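Local coordinates for protein GCN5-related N-acetyltransferase (Streptococcus suis, PDB 3G3S) that probably transfers acetyl groups from acetyl-coenzyme A to an amine substrate that is not known, as a member of the GNAT acetyltransferase family, at residues E122-K127 with I165-Q170; I129-Y134 with Q155-G160; V171-S176 with K202-Q207; G184-V189 with Y218-A223. One frame throughout, in Å; residues are numbered along the deposited sequence. Where two conformers were deposited one is given.

The four contacts follow the GNAT core from its outer strand toward the centre of the molecule. Along the sequence contact 2 falls between the two halves of contact 1, while contacts 3 and 4 come later and interlock, their segments alternating. Contacts 1, 3 and 4 share one mixed sheet, in which strands 125-128, 162-167, 170-181, 184-191 and 218-223 are successive neighbours. Contact 2 joins the two helices between the first pair of these strands. Contacts 1 and 3 have centres about 11 Å apart, contacts 3 and 4 about 12 Å. Helix 200-214 packs on strand 170-181 in contact 3 and connects the parallel strands of contact 4, the pair between which GNAT enzymes generally bind acetyl-coenzyme A.

Contact 1 (E122-K127 with I165-Q170); sequences ESFDMK and ILHKGQ
Asp125 and Leu166 form an antiparallel hydrogen-bonded pair that fastens strand 125-128, an outermost strand of the sheet within this chain, to strand 162-167. Asp125 N donates to Leu166 O at 3.1 Å and Leu166 N to Asp125 O at 2.7 Å, which satisfies both amides and both carbonyls. Each carbonyl oxygen also receives a CA-H contact, Leu166 O from Phe124 and Asp125 O from Ile165. Beyond this pair a water bridges the two segments: it donates to Ser123 O and accepts from Lys168 N, both at 2.8 Å. His167 opens a type I' turn that closes on Gln170. His167 CG stands anti to its backbone N (chi1 -173°), and the ring forms an offset stack with Phe124, centroids 4.5 Å apart and planes at 23°. Phe124 CD1 packs against Ile165 CG2 at 3.6 Å. Ser123 OG lies at the imidazole edge, in its plane, 2.8 Å from His167 NE2, but the bond is weak (angle at H 118°) and tentative, since Ser123 has a second conformer. His167 ND1 bonds to the hydroxyl of Tyr195, the stronger partner. With Tyr195 on ND1, a weak bond at NE2 and Phe124 stacked on one face, the imidazole is probably limited in its rotation.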
loop_
_atom_site.group_PDB
_atom_site.type_symbol
_atom_site.label_atom_id
_atom_site.label_comp_id
_atom_site.label_asym_id
_atom_site.label_seq_id
_atom_site.Cartn_x
_atom_site.Cartn_y
_atom_site.Cartn_z
ATOM N N GLU A 122 30.003 7.943 27.608
ATOM C CA GLU A 122 30.777 6.728 27.228
ATOM C C GLU A 122 30.362 5.478 28.013
ATOM O O GLU A 122 30.558 4.353 27.532
ATOM C CB GLU A 122 32.295 6.968 27.367
ATOM N N SER A 123 29.812 5.698 29.211
ATOM C CA SER A 123 29.290 4.642 30.077
ATOM C C SER A 123 28.139 3.865 29.426
ATOM O O SER A 123 27.943 2.670 29.693
ATOM C CB SER A 123 28.793 5.270 31.380
ATOM O OG SER A 123 28.217 4.299 32.226
ATOM N N PHE A 124 27.383 4.559 28.582
ATOM C CA PHE A 124 26.255 3.976 27.872
ATOM C C PHE A 124 26.674 3.515 26.481
ATOM O O PHE A 124 27.614 4.038 25.885
ATOM C CB PHE A 124 25.124 4.991 27.820
ATOM C CG PHE A 124 24.629 5.374 29.168
ATOM C CD1 PHE A 124 23.615 4.669 29.769
ATOM C CD2 PHE A 124 25.218 6.398 29.868
ATOM C CE1 PHE A 124 23.175 4.994 31.030
ATOM C CE2 PHE A 124 24.769 6.732 31.140
ATOM C CZ PHE A 124 23.742 6.031 31.711
ATOM N N ASP A 125 25.993 2.487 26.002
ATOM C CA ASP A 125 26.241 1.911 24.710
ATOM C C ASP A 125 24.919 1.894 23.981
ATOM O O ASP A 125 23.965 1.275 24.462
ATOM C CB ASP A 125 26.753 0.473 24.835
ATOM C CG ASP A 125 28.268 0.388 24.944
ATOM O OD1 ASP A 125 28.947 0.535 23.905
ATOM O OD2 ASP A 125 28.772 0.119 26.052
HETATM N N MSE A 126 24.865 2.559 22.835
HETATM C CA MSE A 126 23.668 2.585 22.018
HETATM C C MSE A 126 23.841 1.603 20.895
HETATM O O MSE A 126 24.882 1.575 20.271
HETATM C CB MSE A 126 23.377 3.953 21.454
HETATM C CG MSE A 126 22.080 3.933 20.643
HETATM SE SE MSE A 126 21.190 5.444 20.987
HETATM C CE MSE A 126 22.542 6.808 20.379
ATOM N N LYS A 127 22.792 0.830 20.628
ATOM C CA LYS A 127 22.837 -0.224 19.652
ATOM C C LYS A 127 21.520 -0.376 18.935
ATOM O O LYS A 127 20.483 -0.180 19.551
ATOM C CB LYS A 127 23.072 -1.553 20.384
ATOM C CG LYS A 127 24.447 -1.773 20.968
ATOM C CD LYS A 127 24.558 -3.183 21.568
ATOM C CE LYS A 127 25.961 -3.743 21.374
ATOM N NZ LYS A 127 26.183 -5.059 22.022
ATOM N N ILE A 165 19.652 1.609 24.507
ATOM C CA ILE A 165 20.801 2.079 25.260
ATOM C C ILE A 165 21.050 1.035 26.358
ATOM O O ILE A 165 20.115 0.587 27.034
ATOM C CB ILE A 165 20.582 3.489 25.821
ATOM C CG1 ILE A 165 20.780 4.533 24.716
ATOM C CG2 ILE A 165 21.570 3.776 26.964
ATOM C CD1 ILE A 165 20.268 5.922 25.077
ATOM N N LEU A 166 22.295 0.599 26.480
ATOM C CA LEU A 166 22.670 -0.365 27.491
ATOM C C LEU A 166 23.552 0.275 28.553
ATOM O O LEU A 166 24.312 1.194 28.272
ATOM C CB LEU A 166 23.430 -1.536 26.870
ATOM C CG LEU A 166 22.754 -2.681 26.117
ATOM C CD1 LEU A 166 21.779 -2.171 25.100
ATOM C CD2 LEU A 166 23.838 -3.500 25.469
ATOM N N HIS A 167 23.464 -0.216 29.774
ATOM C CA HIS A 167 24.340 0.262 30.839
ATOM C C HIS A 167 24.595 -0.900 31.757
ATOM O O HIS A 167 23.650 -1.561 32.157
ATOM C CB HIS A 167 23.684 1.387 31.583
ATOM C CG HIS A 167 24.573 2.042 32.582
ATOM N ND1 HIS A 167 24.355 1.963 33.937
ATOM C CD2 HIS A 167 25.684 2.796 32.419
ATOM C CE1 HIS A 167 25.290 2.653 34.566
ATOM N NE2 HIS A 167 26.111 3.165 33.668
ATOM N N LYS A 168 25.858 -1.181 32.059
ATOM C CA LYS A 168 26.209 -2.351 32.895
ATOM C C LYS A 168 25.604 -3.629 32.327
ATOM O O LYS A 168 25.173 -4.507 33.070
ATOM C CB LYS A 168 25.747 -2.174 34.348
ATOM C CG LYS A 168 26.225 -0.901 35.040
ATOM C CD LYS A 168 27.736 -0.776 35.025
ATOM C CE LYS A 168 28.236 0.179 36.107
ATOM N NZ LYS A 168 28.094 -0.391 37.502
ATOM N N GLY A 169 25.539 -3.698 31.005
ATOM C CA GLY A 169 24.988 -4.821 30.313
ATOM C C GLY A 169 23.479 -4.972 30.273
ATOM O O GLY A 169 23.005 -5.956 29.742
ATOM N N GLN A 170 22.723 -4.006 30.786
ATOM C CA GLN A 170 21.270 -4.084 30.771
ATOM C C GLN A 170 20.704 -3.017 29.847
ATOM O O GLN A 170 21.306 -1.945 29.665
ATOM C CB GLN A 170 20.710 -3.861 32.181
ATOM C CG GLN A 170 21.271 -4.786 33.223
ATOM C CD GLN A 170 20.776 -4.488 34.656
ATOM O OE1 GLN A 170 19.621 -4.091 34.872
ATOM N NE2 GLN A 170 21.658 -4.696 35.637
HETATM O O HOH W 1 28.028 0.394 31.352
#

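Contact 2 (I129-Y134 with Q155-G160)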
loop_
_atom_site.group_PDB
_atom_site.type_symbol
_atom_site.label_atom_id
_atom_site.label_comp_id
_atom_site.label_asym_id
_atom_site.label_seq_id
_atom_site.Cartn_x
_atom_site.Cartn_y
_atom_site.Cartn_z
ATOM N N ILE A 129 18.493 -2.545 17.537
ATOM C CA ILE A 129 17.878 -3.763 18.023
ATOM C C ILE A 129 18.085 -4.837 16.986
ATOM O O ILE A 129 17.751 -4.636 15.826
ATOM C CB ILE A 129 16.361 -3.585 18.282
ATOM C CG1 ILE A 129 16.117 -2.604 19.438
ATOM C CG2 ILE A 129 15.708 -4.928 18.588
ATOM C CD1 ILE A 129 14.651 -2.093 19.534
ATOM N N ASP A 130 18.686 -5.949 17.410
ATOM C CA ASP A 130 18.946 -7.110 16.562
ATOM C C ASP A 130 18.153 -8.278 17.150
ATOM O O ASP A 130 17.349 -8.088 18.038
ATOM C CB ASP A 130 20.465 -7.404 16.464
ATOM C CG ASP A 130 21.109 -7.638 17.834
ATOM O OD1 ASP A 130 20.364 -7.726 18.837
ATOM O OD2 ASP A 130 22.353 -7.714 17.916
ATOM N N ARG A 131 18.392 -9.481 16.658
ATOM C CA ARG A 131 17.662 -10.665 17.081
ATOM C C ARG A 131 17.733 -10.915 18.591
ATOM O O ARG A 131 16.720 -11.259 19.211
ATOM C CB ARG A 131 18.211 -11.846 16.269
ATOM C CG ARG A 131 17.581 -13.206 16.500
ATOM C CD ARG A 131 18.145 -14.232 15.493
ATOM N NE ARG A 131 17.862 -13.840 14.106
ATOM C CZ ARG A 131 16.756 -14.154 13.424
ATOM N NH1 ARG A 131 15.806 -14.912 13.970
ATOM N NH2 ARG A 131 16.606 -13.709 12.175
ATOM N N ASN A 132 18.905 -10.733 19.185
ATOM C CA ASN A 132 19.067 -10.971 20.626
ATOM C C ASN A 132 18.453 -9.880 21.496
ATOM O O ASN A 132 17.845 -10.184 22.518
ATOM C CB ASN A 132 20.547 -11.205 20.982
ATOM C CG ASN A 132 21.042 -12.585 20.560
ATOM O OD1 ASN A 132 20.341 -13.339 19.880
ATOM N ND2 ASN A 132 22.257 -12.924 20.980
ATOM N N LEU A 133 18.605 -8.621 21.096
ATOM C CA LEU A 133 17.996 -7.507 21.828
ATOM C C LEU A 133 16.493 -7.519 21.714
ATOM O O LEU A 133 15.822 -7.131 22.656
ATOM C CB LEU A 133 18.579 -6.192 21.373
ATOM C CG LEU A 133 20.029 -6.044 21.830
ATOM C CD1 LEU A 133 20.685 -4.850 21.187
ATOM C CD2 LEU A 133 20.083 -5.937 23.344
ATOM N N TYR A 134 15.972 -7.963 20.571
ATOM C CA TYR A 134 14.530 -8.170 20.431
ATOM C C TYR A 134 14.036 -8.992 21.634
ATOM O O TYR A 134 13.140 -8.574 22.372
ATOM C CB TYR A 134 14.222 -8.887 19.109
ATOM C CG TYR A 134 12.792 -9.388 18.943
ATOM C CD1 TYR A 134 12.435 -10.651 19.382
ATOM C CD2 TYR A 134 11.814 -8.604 18.331
ATOM C CE1 TYR A 134 11.149 -11.122 19.248
ATOM C CE2 TYR A 134 10.508 -9.065 18.195
ATOM C CZ TYR A 134 10.192 -10.331 18.648
ATOM O OH TYR A 134 8.919 -10.832 18.544
ATOM N N GLN A 155 9.443 -10.706 11.543
ATOM C CA GLN A 155 8.646 -9.564 11.129
ATOM C C GLN A 155 9.253 -8.252 11.677
ATOM O O GLN A 155 9.373 -7.259 10.946
ATOM C CB GLN A 155 7.210 -9.726 11.589
ATOM C CG GLN A 155 6.259 -8.826 10.824
ATOM C CD GLN A 155 4.857 -8.815 11.378
ATOM O OE1 GLN A 155 4.641 -8.631 12.583
ATOM N NE2 GLN A 155 3.889 -8.915 10.489
ATOM N N PHE A 156 9.675 -8.239 12.943
ATOM C CA PHE A 156 10.254 -7.017 13.486
ATOM C C PHE A 156 11.473 -6.607 12.688
ATOM O O PHE A 156 11.595 -5.460 12.310
ATOM C CB PHE A 156 10.661 -7.130 14.948
ATOM C CG PHE A 156 11.329 -5.889 15.445
ATOM C CD1 PHE A 156 10.563 -4.792 15.809
ATOM C CD2 PHE A 156 12.719 -5.793 15.490
ATOM C CE1 PHE A 156 11.145 -3.617 16.232
ATOM C CE2 PHE A 156 13.326 -4.613 15.923
ATOM C CZ PHE A 156 12.528 -3.513 16.267
ATOM N N LEU A 157 12.374 -7.543 12.422
ATOM C CA LEU A 157 13.574 -7.197 11.652
ATOM C C LEU A 157 13.242 -6.803 10.206
ATOM O O LEU A 157 13.882 -5.951 9.632
ATOM C CB LEU A 157 14.591 -8.353 11.688
ATOM C CG LEU A 157 15.303 -8.599 13.016
ATOM C CD1 LEU A 157 16.241 -9.786 12.926
ATOM C CD2 LEU A 157 16.064 -7.356 13.458
ATOM N N ASP A 158 12.209 -7.396 9.626
ATOM C CA ASP A 158 11.829 -7.079 8.272
ATOM C C ASP A 158 11.167 -5.704 8.146
ATOM O O ASP A 158 11.578 -4.876 7.308
ATOM C CB ASP A 158 10.876 -8.163 7.791
ATOM C CG ASP A 158 10.538 -8.036 6.327
ATOM O OD1 ASP A 158 11.401 -7.564 5.537
ATOM O OD2 ASP A 158 9.401 -8.429 5.966
ATOM N N LEU A 159 10.166 -5.445 8.997
ATOM C CA LEU A 159 9.341 -4.228 8.926
ATOM C C LEU A 159 9.584 -3.168 10.001
ATOM O O LEU A 159 9.186 -2.015 9.829
ATOM C CB LEU A 159 7.861 -4.621 9.015
ATOM C CG LEU A 159 7.334 -5.677 8.031
ATOM C CD1 LEU A 159 5.819 -5.838 8.231
ATOM C CD2 LEU A 159 7.637 -5.310 6.602
ATOM N N GLY A 160 10.185 -3.557 11.116
ATOM C CA GLY A 160 10.397 -2.638 12.217
ATOM C C GLY A 160 11.806 -2.097 12.221
ATOM O O GLY A 160 12.644 -2.500 11.421
#
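Ile129 and Tyr134 meet Phe156 where the two helices that follow the first strand of the GNAT core pack together, helix 131-139 against helix 153-159. No hydrogen bond links the two segments, and the contact is made by apolar and aromatic groups. Phe156 is the central one. Its CB points at the other segment, and CG stands anti to the backbone N (chi1 176°). Ile129 crosses it at about a right angle, with CG2 3.6 Å from Phe156 CE2 and CD1 near CZ. Tyr134 runs past it in the opposite direction. Here Tyr134 CE2 is 3.8 Å from Phe156 CB, and the two rings, 6.0 Å apart between centroids, are inclined at 44°. Tyr150 adds an edge-to-face partner to Phe156, and Ser176 of the sheet touches both Phe156 and Ile129, so the buried part of the contact rests on strand 170-181.

Toward solvent, Leu157 supplies the aliphatic cover. Its CD2 approaches Ile129 O, while CD1 lies 4.0 Å from Arg131 NH2; the guanidinium has its salt bridge with Glu154, just ahead of segment 155-160.

Polar bonding within the first segment fixes the helix start. Asp130 is the N-cap of helix 131-139, and its OD1 accepts from Leu133 N at 3.0 Å in a nearly straight bond (168°).

Contact 3 (V171-S176 with K202-Q207)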
loop_
_atom_site.group_PDB
_atom_site.type_symbol
_atom_site.label_atom_id
_atom_site.label_comp_id
_atom_site.label_asym_id
_atom_site.label_seq_id
_atom_site.Cartn_x
_atom_site.Cartn_y
_atom_site.Cartn_z
ATOM N N VAL A 171 19.597 -3.343 29.197
ATOM C CA VAL A 171 18.868 -2.410 28.388
ATOM C C VAL A 171 18.175 -1.505 29.381
ATOM O O VAL A 171 17.431 -1.982 30.243
ATOM C CB VAL A 171 17.833 -3.100 27.481
ATOM C CG1 VAL A 171 16.903 -2.062 26.836
ATOM C CG2 VAL A 171 18.562 -3.947 26.437
ATOM N N VAL A 172 18.454 -0.206 29.275
ATOM C CA VAL A 172 17.864 0.793 30.172
ATOM C C VAL A 172 16.996 1.843 29.467
ATOM O O VAL A 172 16.310 2.605 30.138
ATOM C CB VAL A 172 18.963 1.466 31.021
ATOM C CG1 VAL A 172 19.705 0.409 31.844
ATOM C CG2 VAL A 172 19.927 2.255 30.151
ATOM N N SER A 173 17.044 1.911 28.134
ATOM C CA SER A 173 16.221 2.848 27.390
ATOM C C SER A 173 16.192 2.392 25.941
ATOM O O SER A 173 17.060 1.606 25.504
ATOM C CB SER A 173 16.764 4.294 27.501
ATOM O OG SER A 173 15.831 5.185 26.900
ATOM N N GLY A 174 15.191 2.864 25.196
ATOM C CA GLY A 174 15.050 2.484 23.805
ATOM C C GLY A 174 14.017 3.310 23.072
ATOM O O GLY A 174 13.078 3.898 23.682
ATOM N N ALA A 175 14.236 3.411 21.762
ATOM C CA ALA A 175 13.339 4.116 20.847
ATOM C C ALA A 175 13.150 3.168 19.697
ATOM O O ALA A 175 14.124 2.756 19.068
ATOM C CB ALA A 175 13.929 5.411 20.368
ATOM N N SER A 176 11.914 2.781 19.422
ATOM C CA SER A 176 11.666 1.758 18.402
ATOM C C SER A 176 10.327 1.931 17.716
ATOM O O SER A 176 9.534 2.793 18.067
ATOM C CB SER A 176 11.758 0.351 19.036
ATOM O OG SER A 176 11.580 -0.694 18.101
ATOM N N LYS A 202 15.922 10.916 24.654
ATOM C CA LYS A 202 16.263 11.926 23.665
ATOM C C LYS A 202 17.396 11.444 22.749
ATOM O O LYS A 202 17.354 11.635 21.544
ATOM C CB LYS A 202 16.654 13.169 24.463
ATOM C CG LYS A 202 16.894 14.449 23.743
ATOM C CD LYS A 202 17.269 15.567 24.769
ATOM C CE LYS A 202 18.666 15.364 25.414
ATOM N NZ LYS A 202 18.931 16.171 26.662
ATOM N N ALA A 203 18.396 10.787 23.328
ATOM C CA ALA A 203 19.497 10.253 22.556
ATOM C C ALA A 203 19.060 9.102 21.647
ATOM O O ALA A 203 19.455 9.059 20.481
ATOM C CB ALA A 203 20.641 9.799 23.494
ATOM N N CYS A 204 18.290 8.145 22.165
ATOM C CA CYS A 204 17.861 7.030 21.317
ATOM C C CYS A 204 16.777 7.455 20.321
ATOM O O CYS A 204 16.669 6.852 19.265
ATOM C CB CYS A 204 17.429 5.795 22.149
ATOM S SG CYS A 204 16.258 6.087 23.469
ATOM N N ALA A 205 15.960 8.453 20.678
ATOM C CA ALA A 205 14.958 8.989 19.773
ATOM C C ALA A 205 15.687 9.686 18.643
ATOM O O ALA A 205 15.384 9.458 17.478
ATOM C CB ALA A 205 14.058 9.947 20.478
ATOM N N ALA A 206 16.698 10.475 18.992
ATOM C CA ALA A 206 17.461 11.177 17.957
ATOM C C ALA A 206 18.066 10.182 16.983
ATOM O O ALA A 206 17.948 10.351 15.776
ATOM C CB ALA A 206 18.544 12.098 18.576
ATOM N N GLN A 207 18.692 9.135 17.506
ATOM C CA GLN A 207 19.319 8.101 16.666
ATOM C C GLN A 207 18.325 7.409 15.764
ATOM O O GLN A 207 18.592 7.179 14.591
ATOM C CB GLN A 207 19.977 7.059 17.558
ATOM C CG GLN A 207 20.700 5.872 16.871
ATOM C CD GLN A 207 22.040 6.265 16.305
ATOM O OE1 GLN A 207 22.112 7.009 15.328
ATOM N NE2 GLN A 207 23.106 5.753 16.895
#
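Ala175 and Cys204 meet between strand 170-181 and helix 200-214, the CB of each pointing at the opposite element. This helix, the connection of the beta-alpha-beta unit 184-191/200-214/218-223, packs here on the sheet of the GNAT fold. The N-to-C directions of segments 171-176 and 202-207 differ by 27°, and their axes come within 6.9 Å. This is a close approach, made possible by small residues: Ala175 is where the backbones come nearest, its CA 5.2 Å from that of Ala205. The methyl group of Ala175 is pressed onto the helix backbone, CB being 3.3 Å from Cys204 O and 3.7 Å from Ala205 N.

In the conformer described, Cys204 SG takes the position between its own backbone N and carbonyl carbon (chi1 50°). It lies 3.6 Å from Ser173 OG, the same distance from Gly174 C, and 3.9 Å from Ala175 CB. A second conformer was deposited, so these sulfur distances hold for one copy alone. Ser176 points away from the helix, and its OG packs against Ile129 and Phe156. A classic beta bulge, Val172 and Ser173 both facing Ile165, begins the contacting part of the strand.

No hydrogen bond crosses the contact. Ser173 OG is bonded instead to Thr191 OG1 and Asp190 O, so this buried hydroxyl is satisfied within the sheet, and van der Waals packing holds strand and helix together.

Contact 4 (G184-V189 with Y218-A223). With EDO (1,2-ethanediol), chain F.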
loop_
_atom_site.group_PDB
_atom_site.type_symbol
_atom_site.label_atom_id
_atom_site.label_comp_id
_atom_site.label_asym_id
_atom_site.label_seq_id
_atom_site.Cartn_x
_atom_site.Cartn_y
_atom_site.Cartn_z
ATOM N N GLY A 184 6.903 4.746 6.658
ATOM C CA GLY A 184 7.466 5.178 7.922
ATOM C C GLY A 184 7.138 4.280 9.069
ATOM O O GLY A 184 6.718 3.148 8.854
ATOM N N ILE A 185 7.368 4.798 10.276
ATOM C CA ILE A 185 7.079 4.093 11.531
ATOM C C ILE A 185 6.430 5.053 12.556
ATOM O O ILE A 185 6.464 6.278 12.404
ATOM C CB ILE A 185 8.332 3.447 12.189
ATOM C CG1 ILE A 185 9.359 4.537 12.578
ATOM C CG2 ILE A 185 8.933 2.382 11.280
ATOM C CD1 ILE A 185 10.479 4.083 13.515
ATOM N N GLU A 186 5.830 4.457 13.577
ATOM C CA GLU A 186 5.237 5.181 14.688
ATOM C C GLU A 186 6.146 4.899 15.861
ATOM O O GLU A 186 6.355 3.735 16.230
ATOM C CB GLU A 186 3.825 4.685 14.962
ATOM C CG GLU A 186 3.078 5.521 15.957
ATOM C CD GLU A 186 2.656 6.857 15.391
ATOM O OE1 GLU A 186 1.615 6.935 14.693
ATOM O OE2 GLU A 186 3.355 7.830 15.677
ATOM N N ILE A 187 6.718 5.957 16.444
ATOM C CA ILE A 187 7.718 5.789 17.460
ATOM C C ILE A 187 7.186 5.507 18.853
ATOM O O ILE A 187 6.150 6.014 19.272
ATOM C CB ILE A 187 8.667 7.049 17.528
ATOM C CG1 ILE A 187 9.432 7.155 16.246
ATOM C CG2 ILE A 187 9.603 6.969 18.772
ATOM C CD1 ILE A 187 10.460 8.326 16.236
ATOM N N GLU A 188 7.918 4.630 19.527
ATOM C CA GLU A 188 7.705 4.264 20.908
ATOM C C GLU A 188 9.039 4.544 21.555
ATOM O O GLU A 188 10.044 4.038 21.072
ATOM C CB GLU A 188 7.446 2.778 21.006
ATOM C CG GLU A 188 7.473 2.179 22.408
ATOM C CD GLU A 188 6.275 2.542 23.276
ATOM O OE1 GLU A 188 5.275 3.096 22.790
ATOM O OE2 GLU A 188 6.347 2.234 24.474
ATOM N N VAL A 189 9.031 5.319 22.633
ATOM C CA VAL A 189 10.219 5.577 23.412
ATOM C C VAL A 189 9.929 5.161 24.852
ATOM O O VAL A 189 8.850 5.477 25.402
ATOM C CB VAL A 189 10.627 7.060 23.374
ATOM C CG1 VAL A 189 11.882 7.255 24.167
ATOM C CG2 VAL A 189 10.832 7.523 21.935
ATOM N N TYR A 218 9.534 8.068 7.268
ATOM C CA TYR A 218 9.107 9.164 8.129
ATOM C C TYR A 218 8.960 8.633 9.546
ATOM O O TYR A 218 8.248 7.627 9.754
ATOM C CB TYR A 218 7.786 9.789 7.695
ATOM C CG TYR A 218 7.335 10.835 8.673
ATOM C CD1 TYR A 218 8.006 12.044 8.764
ATOM C CD2 TYR A 218 6.268 10.615 9.557
ATOM C CE1 TYR A 218 7.640 13.009 9.681
ATOM C CE2 TYR A 218 5.887 11.598 10.475
ATOM C CZ TYR A 218 6.595 12.802 10.522
ATOM O OH TYR A 218 6.255 13.786 11.410
ATOM N N PRO A 219 9.680 9.226 10.520
ATOM C CA PRO A 219 9.552 8.841 11.918
ATOM C C PRO A 219 8.437 9.627 12.595
ATOM O O PRO A 219 8.579 10.798 12.923
ATOM C CB PRO A 219 10.919 9.197 12.500
ATOM C CG PRO A 219 11.390 10.341 11.658
ATOM C CD PRO A 219 10.725 10.260 10.336
ATOM N N SER A 220 7.287 8.984 12.776
ATOM C CA SER A 220 6.142 9.665 13.406
ATOM C C SER A 220 6.166 9.682 14.918
ATOM O O SER A 220 6.598 8.699 15.552
ATOM C CB SER A 220 4.834 8.950 13.009
ATOM O OG SER A 220 3.735 9.497 13.690
ATOM N N TRP A 221 5.647 10.757 15.499
ATOM C CA TRP A 221 5.500 10.874 16.955
ATOM C C TRP A 221 4.056 11.229 17.317
ATOM O O TRP A 221 3.472 12.176 16.772
ATOM C CB TRP A 221 6.418 11.952 17.507
ATOM C CG TRP A 221 6.653 11.910 18.979
ATOM C CD1 TRP A 221 5.789 12.280 19.970
ATOM C CD2 TRP A 221 7.864 11.550 19.630
ATOM N NE1 TRP A 221 6.375 12.151 21.197
ATOM C CE2 TRP A 221 7.654 11.708 21.030
ATOM C CE3 TRP A 221 9.107 11.093 19.179
ATOM C CZ2 TRP A 221 8.629 11.399 21.973
ATOM C CZ3 TRP A 221 10.091 10.796 20.131
ATOM C CH2 TRP A 221 9.838 10.955 21.510
ATOM N N ASP A 222 3.477 10.467 18.235
ATOM C CA ASP A 222 2.153 10.748 18.736
ATOM C C ASP A 222 2.337 10.661 20.259
ATOM O O ASP A 222 2.583 9.599 20.812
ATOM C CB ASP A 222 1.142 9.756 18.196
ATOM C CG ASP A 222 -0.266 10.223 18.323
ATOM O OD1 ASP A 222 -0.652 11.219 17.687
ATOM O OD2 ASP A 222 -1.049 9.491 18.994
ATOM N N ALA A 223 2.278 11.812 20.916
ATOM C CA ALA A 223 2.631 11.942 22.318
ATOM C C ALA A 223 1.567 11.417 23.280
ATOM O O ALA A 223 0.443 11.894 23.285
ATOM C CB ALA A 223 2.950 13.407 22.629
HETATM C C1 EDO F . 2.772 4.217 20.239
HETATM O O1 EDO F . 3.431 4.727 21.403
HETATM C C2 EDO F . 1.847 5.260 19.628
HETATM O O2 EDO F . 2.256 6.579 20.010
HETATM O O HOH W 2 4.446 7.839 18.446
HETATM O O HOH W 3 0.818 9.312 14.062
#
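Strand 184-191, helix 200-214 and strand 218-223 form a beta-alpha-beta unit whose two strands run parallel, paired here from Gly184-Tyr218 to Glu186-Ser220. Ile185 N donates to Tyr218 O (3.0 Å), Ser220 N to Ile185 O (2.9 Å) and Ile187 N to Ser220 O (2.9 Å). Beyond this the direct bonding stops and a water steps in, 2.6 Å from Ile187 O and accepting from Asp222 N. On the face of Glu186 and Ser220, Glu186 bends at chi2 (73°), and its OE2 accepts from Ser220 OG at 2.6 Å, the hydroxyl lying 38° out of the carboxylate plane. Ser220 OG is also bonded to Lys104, and Glu186 OE1 to Thr19. On the opposite face, that of Ile185 and Pro219, Ile187 CD1 lies beside Pro219 CB, and Val189 CG2 reaches Trp221 CH2 at 3.6 Å, the two side chains crossing at about a right angle. The Trp221 indole is tied by NE1 to Ser228. A cacodylate ion, probably from the crystallisation liquor, approaches its side chain, nearest atoms about 3 Å apart. Parallel strands that part after a short paired run, with water at the divide, fit the splayed fourth and fifth core strands of the GNAT fold, between which acetyl-coenzyme A typically binds.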